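Local coordinates for mandelate racemase/muconate lactonizing enzyme-like protein (Rubrobacter xylanophilus DSM 9941, PDB 2QQ6), which binds magnesium and belongs to the mandelate racemase/muconate lactonizing enzyme family of the enolase superfamily, probably acting as a lyase, at residues P63-N77 and I88-A102. Numbering follows the deposited sequence.
Sequences PRDVERLYEKMRRWN and ITALSGIETALWDLA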
# COMPACT_ATOMS: atom_id res chain seq x y z
N PRO B 63 -22.20 -9.34 -11.27
CA PRO B 63 -20.84 -9.88 -11.16
C PRO B 63 -20.20 -10.26 -12.48
O PRO B 63 -19.16 -10.92 -12.50
CB PRO B 63 -21.03 -11.09 -10.26
CG PRO B 63 -22.36 -11.60 -10.73
CD PRO B 63 -23.19 -10.33 -10.80
N ARG B 64 -20.81 -9.86 -13.58
CA ARG B 64 -20.24 -10.19 -14.87
C ARG B 64 -19.31 -9.09 -15.39
O ARG B 64 -18.37 -9.36 -16.15
CB ARG B 64 -21.36 -10.50 -15.86
CG ARG B 64 -21.87 -11.92 -15.72
CD ARG B 64 -23.13 -12.13 -16.51
NE ARG B 64 -24.22 -11.30 -16.01
CZ ARG B 64 -25.36 -11.13 -16.66
NH1 ARG B 64 -25.55 -11.73 -17.83
NH2 ARG B 64 -26.31 -10.35 -16.15
N ASP B 65 -19.56 -7.86 -14.97
CA ASP B 65 -18.71 -6.75 -15.38
C ASP B 65 -17.69 -6.66 -14.27
O ASP B 65 -17.71 -5.75 -13.43
CB ASP B 65 -19.52 -5.48 -15.45
CG ASP B 65 -20.75 -5.64 -16.32
OD1 ASP B 65 -20.58 -5.93 -17.52
OD2 ASP B 65 -21.87 -5.47 -15.79
N VAL B 66 -16.79 -7.64 -14.27
CA VAL B 66 -15.76 -7.75 -13.25
C VAL B 66 -14.81 -6.56 -13.22
O VAL B 66 -14.59 -5.95 -12.16
CB VAL B 66 -15.01 -9.09 -13.44
CG1 VAL B 66 -14.39 -9.13 -14.79
CG2 VAL B 66 -13.97 -9.29 -12.36
N GLU B 67 -14.27 -6.19 -14.38
CA GLU B 67 -13.33 -5.08 -14.45
C GLU B 67 -13.94 -3.79 -13.90
O GLU B 67 -13.26 -3.01 -13.24
CB GLU B 67 -12.87 -4.86 -15.88
CG GLU B 67 -11.40 -4.49 -15.99
CD GLU B 67 -10.87 -4.51 -17.41
OE1 GLU B 67 -11.09 -5.53 -18.11
OE2 GLU B 67 -10.24 -3.51 -17.83
N ARG B 68 -15.22 -3.58 -14.16
CA ARG B 68 -15.92 -2.39 -13.68
C ARG B 68 -15.99 -2.39 -12.16
O ARG B 68 -16.01 -1.34 -11.52
CB ARG B 68 -17.33 -2.34 -14.26
CG ARG B 68 -18.13 -1.12 -13.84
CD ARG B 68 -19.44 -1.04 -14.60
NE ARG B 68 -20.31 -2.17 -14.29
CZ ARG B 68 -21.02 -2.27 -13.18
NH1 ARG B 68 -20.97 -1.30 -12.26
NH2 ARG B 68 -21.78 -3.33 -12.98
N LEU B 69 -16.03 -3.58 -11.57
CA LEU B 69 -16.12 -3.71 -10.12
C LEU B 69 -14.78 -3.50 -9.39
O LEU B 69 -14.75 -3.08 -8.22
CB LEU B 69 -16.74 -5.07 -9.77
CG LEU B 69 -18.15 -5.27 -10.33
CD1 LEU B 69 -18.59 -6.71 -10.12
CD2 LEU B 69 -19.12 -4.31 -9.65
N TYR B 70 -13.68 -3.81 -10.06
CA TYR B 70 -12.36 -3.63 -9.47
C TYR B 70 -12.14 -2.12 -9.38
O TYR B 70 -11.72 -1.59 -8.34
CB TYR B 70 -11.29 -4.27 -10.36
CG TYR B 70 -9.86 -4.02 -9.90
CD1 TYR B 70 -9.43 -4.46 -8.64
CD2 TYR B 70 -8.95 -3.33 -10.70
CE1 TYR B 70 -8.12 -4.20 -8.20
CE2 TYR B 70 -7.66 -3.07 -10.27
CZ TYR B 70 -7.25 -3.50 -9.01
OH TYR B 70 -5.97 -3.21 -8.57
N GLU B 71 -12.46 -1.43 -10.47
CA GLU B 71 -12.32 0.01 -10.54
C GLU B 71 -13.26 0.68 -9.58
O GLU B 71 -13.00 1.78 -9.12
CB GLU B 71 -12.59 0.48 -11.95
CG GLU B 71 -11.47 0.11 -12.90
CD GLU B 71 -10.15 0.74 -12.48
OE1 GLU B 71 -9.12 0.02 -12.51
OE2 GLU B 71 -10.13 1.95 -12.13
N LYS B 72 -14.36 0.02 -9.27
CA LYS B 72 -15.32 0.57 -8.34
C LYS B 72 -14.66 0.59 -6.96
O LYS B 72 -14.62 1.62 -6.28
CB LYS B 72 -16.57 -0.32 -8.33
CG LYS B 72 -17.56 -0.08 -7.20
CD LYS B 72 -18.59 0.97 -7.52
CE LYS B 72 -19.76 0.93 -6.53
NZ LYS B 72 -20.59 -0.31 -6.64
N MSE B 73 -14.12 -0.55 -6.57
CA MSE B 73 -13.48 -0.67 -5.27
C MSE B 73 -12.16 0.06 -5.22
O MSE B 73 -11.88 0.80 -4.26
CB MSE B 73 -13.26 -2.14 -4.91
CG MSE B 73 -14.53 -2.99 -4.91
SE MSE B 73 -14.06 -4.88 -4.57
CE MSE B 73 -13.78 -5.45 -6.43
N ARG B 74 -11.34 -0.15 -6.24
CA ARG B 74 -10.03 0.50 -6.29
C ARG B 74 -10.23 1.99 -6.15
O ARG B 74 -9.62 2.63 -5.29
CB ARG B 74 -9.32 0.19 -7.60
CG ARG B 74 -7.82 -0.05 -7.45
CD ARG B 74 -7.12 0.25 -8.75
NE ARG B 74 -7.31 1.67 -9.08
CZ ARG B 74 -7.38 2.14 -10.31
NH1 ARG B 74 -7.26 1.31 -11.34
NH2 ARG B 74 -7.59 3.44 -10.51
N ARG B 75 -11.08 2.56 -7.00
CA ARG B 75 -11.33 3.99 -6.92
C ARG B 75 -12.04 4.32 -5.63
O ARG B 75 -11.89 5.43 -5.12
CB ARG B 75 -12.18 4.48 -8.09
CG ARG B 75 -11.48 4.33 -9.39
CD ARG B 75 -12.19 4.95 -10.55
NE ARG B 75 -11.59 4.41 -11.75
CZ ARG B 75 -11.81 4.85 -12.98
NH1 ARG B 75 -12.64 5.87 -13.18
NH2 ARG B 75 -11.22 4.26 -14.01
N TRP B 76 -12.81 3.36 -5.11
CA TRP B 76 -13.54 3.60 -3.88
C TRP B 76 -12.57 3.87 -2.75
O TRP B 76 -12.89 4.59 -1.80
CB TRP B 76 -14.43 2.40 -3.53
CG TRP B 76 -15.15 2.61 -2.21
CD1 TRP B 76 -14.80 2.09 -1.00
CD2 TRP B 76 -16.26 3.50 -1.96
NE1 TRP B 76 -15.60 2.61 -0.01
CE2 TRP B 76 -16.50 3.48 -0.57
CE3 TRP B 76 -17.06 4.31 -2.78
CZ2 TRP B 76 -17.51 4.25 0.02
CZ3 TRP B 76 -18.06 5.08 -2.19
CH2 TRP B 76 -18.28 5.04 -0.80
N ASN B 77 -11.36 3.33 -2.90
CA ASN B 77 -10.32 3.47 -1.89
C ASN B 77 -9.29 4.58 -2.12
O ASN B 77 -8.24 4.56 -1.49
CB ASN B 77 -9.59 2.13 -1.75
CG ASN B 77 -10.48 1.04 -1.14
OD1 ASN B 77 -10.78 1.06 0.06
ND2 ASN B 77 -10.89 0.07 -1.96
N ILE B 88 -4.81 -3.62 -1.97
CA ILE B 88 -4.70 -4.16 -3.32
C ILE B 88 -4.67 -5.69 -3.31
O ILE B 88 -5.32 -6.34 -4.13
CB ILE B 88 -3.44 -3.60 -4.02
CG1 ILE B 88 -3.64 -2.10 -4.31
CG2 ILE B 88 -3.15 -4.36 -5.29
CD1 ILE B 88 -4.81 -1.81 -5.24
N THR B 89 -3.94 -6.27 -2.37
CA THR B 89 -3.87 -7.72 -2.26
C THR B 89 -5.24 -8.27 -1.92
O THR B 89 -5.62 -9.33 -2.39
CB THR B 89 -2.89 -8.18 -1.17
OG1 THR B 89 -1.57 -7.73 -1.49
CG2 THR B 89 -2.92 -9.70 -1.06
N ALA B 90 -5.97 -7.53 -1.08
CA ALA B 90 -7.31 -7.93 -0.68
C ALA B 90 -8.23 -7.96 -1.92
O ALA B 90 -8.77 -9.01 -2.29
CB ALA B 90 -7.85 -6.96 0.34
N LEU B 91 -8.39 -6.82 -2.58
CA LEU B 91 -9.21 -6.78 -3.78
C LEU B 91 -8.80 -7.89 -4.76
O LEU B 91 -9.63 -8.43 -5.49
CB LEU B 91 -9.07 -5.44 -4.51
CG LEU B 91 -9.51 -4.10 -3.92
CD1 LEU B 91 -9.27 -3.05 -4.98
CD2 LEU B 91 -10.98 -4.10 -3.53
N SER B 92 -7.51 -8.22 -4.79
CA SER B 92 -7.04 -9.25 -5.71
C SER B 92 -7.82 -10.54 -5.53
O SER B 92 -8.15 -11.22 -6.51
CB SER B 92 -5.54 -9.52 -5.50
OG SER B 92 -4.74 -8.43 -5.91
N GLY B 93 -8.11 -10.86 -4.27
CA GLY B 93 -8.85 -12.07 -3.94
C GLY B 93 -10.28 -11.94 -4.41
O GLY B 93 -10.80 -12.78 -5.14
N ILE B 94 -10.92 -10.85 -4.00
CA ILE B 94 -12.28 -10.60 -4.41
C ILE B 94 -12.39 -10.60 -5.93
O ILE B 94 -13.37 -11.07 -6.49
CB ILE B 94 -12.76 -9.24 -3.93
CG1 ILE B 94 -12.55 -9.13 -2.42
CG2 ILE B 94 -14.20 -9.03 -4.33
CD1 ILE B 94 -12.86 -7.76 -1.86
N GLU B 95 -11.37 -10.08 -6.61
CA GLU B 95 -11.43 -10.03 -8.06
C GLU B 95 -11.53 -11.42 -8.63
O GLU B 95 -12.37 -11.70 -9.47
CB GLU B 95 -10.20 -9.35 -8.67
CG GLU B 95 -10.46 -8.89 -10.11
CD GLU B 95 -9.44 -9.40 -11.12
OE1 GLU B 95 -9.05 -10.58 -11.04
OE2 GLU B 95 -9.03 -8.61 -12.00
N THR B 96 -10.66 -12.28 -8.14
CA THR B 96 -10.60 -13.66 -8.59
C THR B 96 -11.95 -14.34 -8.46
O THR B 96 -12.42 -15.00 -9.39
CB THR B 96 -9.59 -14.45 -7.77
OG1 THR B 96 -8.38 -13.68 -7.66
CG2 THR B 96 -9.27 -15.76 -8.44
N ALA B 97 -12.56 -14.18 -7.29
CA ALA B 97 -13.87 -14.76 -7.03
C ALA B 97 -14.83 -14.39 -8.15
O ALA B 97 -15.37 -15.26 -8.82
CB ALA B 97 -14.38 -14.25 -5.72
N LEU B 98 -15.01 -13.09 -8.36
CA LEU B 98 -15.91 -12.57 -9.39
C LEU B 98 -15.59 -13.10 -10.77
O LEU B 98 -16.48 -13.46 -11.55
CB LEU B 98 -15.83 -11.05 -9.42
CG LEU B 98 -16.24 -10.43 -8.08
CD1 LEU B 98 -15.74 -8.99 -7.99
CD2 LEU B 98 -17.75 -10.51 -7.95
N TRP B 99 -14.30 -13.14 -11.09
CA TRP B 99 -13.86 -13.63 -12.38
C TRP B 99 -14.22 -15.11 -12.47
O TRP B 99 -14.38 -15.65 -13.56
CB TRP B 99 -12.35 -13.44 -12.51
CG TRP B 99 -11.94 -12.29 -13.39
CD1 TRP B 99 -10.99 -11.35 -13.11
CD2 TRP B 99 -12.43 -11.99 -14.70
NE1 TRP B 99 -10.86 -10.48 -14.16
CE2 TRP B 99 -11.73 -10.85 -15.16
CE3 TRP B 99 -13.39 -12.58 -15.54
CZ2 TRP B 99 -11.96 -10.28 -16.42
CZ3 TRP B 99 -13.62 -12.00 -16.80
CH2 TRP B 99 -12.91 -10.86 -17.23
N ASP B 100 -14.35 -15.75 -11.32
CA ASP B 100 -14.70 -17.17 -11.25
C ASP B 100 -16.21 -17.31 -11.33
O ASP B 100 -16.73 -18.07 -12.14
CB ASP B 100 -14.18 -17.78 -9.94
CG ASP B 100 -14.52 -19.26 -9.80
OD1 ASP B 100 -14.39 -19.99 -10.80
OD2 ASP B 100 -14.92 -19.67 -8.68
N LEU B 101 -16.90 -16.56 -10.47
CA LEU B 101 -18.35 -16.55 -10.42
C LEU B 101 -18.87 -16.34 -11.84
O LEU B 101 -19.64 -17.13 -12.35
CB LEU B 101 -18.82 -15.40 -9.53
CG LEU B 101 -20.30 -15.03 -9.49
CD1 LEU B 101 -21.16 -16.27 -9.28
CD2 LEU B 101 -20.52 -14.03 -8.36
N ALA B 102 -18.41 -15.26 -12.46
CA ALA B 102 -18.80 -14.92 -13.82
C ALA B 102 -18.62 -16.08 -14.81
O ALA B 102 -19.48 -16.32 -15.65
CB ALA B 102 -18.00 -13.71 -14.29
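V66 packs on one face of the W99 ring, where helices 66-76 and 86-106 form an antiparallel pair in the enolase-type N-terminal capping domain. The axes of the segments 66-76 and 88-102 approach to 9.9 Å, at 159° between their N-to-C directions. No hydrogen bond crosses; mostly apolar side chains meet. The V66 side chain lies across W99. Its chi1 of 59° sets CG2 opposite the backbone N, where V66 CG2 meets W99 CD1 at 3.7 Å and L98 CB at 3.9 Å. A serine in place of W99 would probably deprive V66 of the aromatic face it packs on and open a gap between the helices. Before helix 66-76, P63 CB rests on L101 CD2 at 3.5 Å. At this end L98 and L101 extend the apolar side onto V27 of strand 21-29.

Toward the other end L91 packs on Y70 and M73. It splits its methyls: CD1 meets Y70 CE1 obliquely at 3.6 Å, while CD2 lies against CB and SE of selenomethionine M73. M73 continues to I94, with SE 4.1 Å from I94 CD1.

E71 forms salt bridges with R74 and R75 in its own helix and with R273. E95 has its polar partner outside the pair, tying it to the barrel domain: E95 OE2 accepts from A299 N of helix 298-310.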